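PDB 1USY: ATP phosphoribosyltransferase from Thermotoga maritima, which is a short-form HisG that probably catalyses the first step of histidine biosynthesis, condensing ATP with 5-phosphoribose 1-diphosphate to give phosphoribosyl-ATP. Local coordinates for residues Thr73-Pro78 with His172-Pro177. Residues are numbered along the deposited sequence; the frame is centred on the assembly and turned at random.
Sequences TSLIQP and HVVVNP. With HIS (histidine), chain S; HIS (histidine), chain I.
I76 hands its carbonyl O to V175 N, a 2.8 Å hydrogen bond between the loop 73-78 and the end of strand 160-175; the two touching segments run 112° apart end to end. V174 CA adds a C-H...O contact to that same oxygen. L75 lies to one side of this link: its CB rests on the ring of P177, 3.6 Å from CD, while CD2 reaches the isopropyl group of V174. The I76 side chain runs past P177 in the opposite sense, putting CD1 3.6 Å from P177 CA. P78 packs its ring across two valines, CG 3.8 Å from V175 CG2 and CD beside V173 CG2. With chi1 at 3°, Q77 CG nearly eclipses its backbone N, swinging the chain back toward L75, where NE2 donates to L75 O (3.2 Å), close to the amide plane. That bond helps set the amide's rotation, and OE1 sits 3.2 Å above one face of the H172 ring, near its rim, with amide and ring planes 73° apart. At the ring edge, H172 NE2 lies close to ND1 of a bound histidine, their hydrogen bond weak and doubtful. With an alanine in place of H172, the bound histidine would probably lose a neighbour at the ring edge and Q77 OE1 the ring face it sits over. Q77 also makes backbone bonds to a chain of another protein. T65 and R170 complete this histidine pocket, and Y180 and Q195 join P78 in a second, so this loop-to-strand junction, in the periplasmic-binding-protein-like fold of the HisG family, contributes to both.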
# COMPACT_ATOMS: atom_id res chain seq x y z
N THR G 73 -25.56 1.91 11.30
CA THR G 73 -26.48 0.79 11.53
C THR G 73 -27.87 1.10 11.07
O THR G 73 -28.53 2.01 11.59
CB THR G 73 -26.63 0.47 13.01
OG1 THR G 73 -26.02 -0.76 13.34
CG2 THR G 73 -28.11 0.38 13.43
N SER G 74 -28.37 0.39 10.12
CA SER G 74 -29.73 0.65 9.71
C SER G 74 -30.60 -0.56 10.04
O SER G 74 -30.35 -1.69 9.58
CB SER G 74 -29.84 0.96 8.22
OG SER G 74 -30.73 2.07 8.05
N LEU G 75 -31.61 -0.28 10.84
CA LEU G 75 -32.61 -1.29 11.20
C LEU G 75 -33.95 -0.57 11.41
O LEU G 75 -34.02 0.64 11.63
CB LEU G 75 -32.22 -2.18 12.44
CG LEU G 75 -31.73 -1.54 13.77
CD1 LEU G 75 -30.31 -2.01 14.13
CD2 LEU G 75 -31.67 -0.02 13.81
N ILE G 76 -34.99 -1.36 11.33
CA ILE G 76 -36.38 -0.88 11.42
C ILE G 76 -36.65 -0.10 12.71
O ILE G 76 -36.17 -0.43 13.79
CB ILE G 76 -37.31 -2.08 11.30
CG1 ILE G 76 -37.31 -2.64 9.87
CG2 ILE G 76 -38.76 -1.74 11.66
CD1 ILE G 76 -37.56 -4.14 9.79
N GLN G 77 -37.31 1.10 12.46
CA GLN G 77 -37.63 2.04 13.53
C GLN G 77 -39.12 2.43 13.52
O GLN G 77 -39.49 3.41 12.92
CB GLN G 77 -36.70 3.28 13.49
CG GLN G 77 -35.74 3.29 12.33
CD GLN G 77 -34.53 4.26 12.42
OE1 GLN G 77 -34.65 5.42 12.82
NE2 GLN G 77 -33.39 3.79 11.95
N PRO G 78 -39.97 1.66 14.19
CA PRO G 78 -41.44 1.82 14.06
C PRO G 78 -42.00 3.09 14.71
O PRO G 78 -42.80 3.80 14.04
CB PRO G 78 -42.00 0.59 14.75
CG PRO G 78 -40.82 -0.22 15.14
CD PRO G 78 -39.59 0.59 15.11
N HIS G 172 -35.65 6.00 19.68
CA HIS G 172 -36.40 5.09 18.82
C HIS G 172 -36.45 3.75 19.50
O HIS G 172 -35.47 3.34 20.12
CB HIS G 172 -35.63 4.85 17.53
CG HIS G 172 -35.43 6.06 16.67
ND1 HIS G 172 -36.29 6.40 15.65
CD2 HIS G 172 -34.43 6.98 16.66
CE1 HIS G 172 -35.85 7.50 15.06
NE2 HIS G 172 -34.72 7.87 15.65
N VAL G 173 -37.58 3.05 19.36
CA VAL G 173 -37.56 1.59 19.47
C VAL G 173 -37.08 1.06 18.12
O VAL G 173 -37.47 1.59 17.07
CB VAL G 173 -38.94 1.00 19.86
CG1 VAL G 173 -39.94 2.11 20.06
CG2 VAL G 173 -39.45 0.05 18.82
N VAL G 174 -36.21 0.07 18.13
CA VAL G 174 -35.64 -0.48 16.89
C VAL G 174 -35.79 -2.00 16.87
O VAL G 174 -35.82 -2.64 17.93
CB VAL G 174 -34.14 -0.08 16.73
CG1 VAL G 174 -33.98 1.44 16.79
CG2 VAL G 174 -33.32 -0.68 17.81
N VAL G 175 -35.89 -2.56 15.66
CA VAL G 175 -36.18 -3.97 15.50
C VAL G 175 -35.16 -4.54 14.51
O VAL G 175 -34.77 -3.87 13.58
CB VAL G 175 -37.61 -4.15 14.95
CG1 VAL G 175 -37.99 -5.65 14.85
CG2 VAL G 175 -38.65 -3.32 15.79
N ASN G 176 -34.76 -5.79 14.73
CA ASN G 176 -33.80 -6.46 13.89
C ASN G 176 -34.53 -6.89 12.62
O ASN G 176 -35.41 -7.76 12.67
CB ASN G 176 -33.27 -7.65 14.69
CG ASN G 176 -32.46 -8.66 13.84
OD1 ASN G 176 -31.78 -8.31 12.91
ND2 ASN G 176 -32.49 -9.92 14.25
N PRO G 177 -34.20 -6.33 11.46
CA PRO G 177 -34.99 -6.62 10.27
C PRO G 177 -35.29 -8.11 10.02
O PRO G 177 -36.40 -8.40 9.61
CB PRO G 177 -34.18 -6.00 9.12
CG PRO G 177 -33.34 -5.02 9.73
CD PRO G 177 -33.08 -5.43 11.18
N HIS S . -31.73 7.52 11.40
CA HIS S . -32.96 7.98 12.12
C HIS S . -33.98 8.62 11.17
O HIS S . -33.67 9.50 10.36
CB HIS S . -32.56 8.93 13.24
CG HIS S . -33.56 10.00 13.55
ND1 HIS S . -34.09 10.16 14.80
CD2 HIS S . -34.08 10.99 12.79
CE1 HIS S . -34.93 11.19 14.79
NE2 HIS S . -34.94 11.71 13.58
OXT HIS S . -35.17 8.30 11.16
N HIS I . -43.33 -0.14 11.74
CA HIS I . -44.67 -0.35 12.33
C HIS I . -45.49 0.93 12.46
O HIS I . -45.18 1.85 13.24
CB HIS I . -44.61 -1.05 13.70
CG HIS I . -45.95 -1.23 14.34
ND1 HIS I . -46.38 -2.44 14.83
CD2 HIS I . -46.97 -0.36 14.51
CE1 HIS I . -47.61 -2.30 15.30
NE2 HIS I . -47.99 -1.04 15.12
OXT HIS I . -46.54 1.03 11.82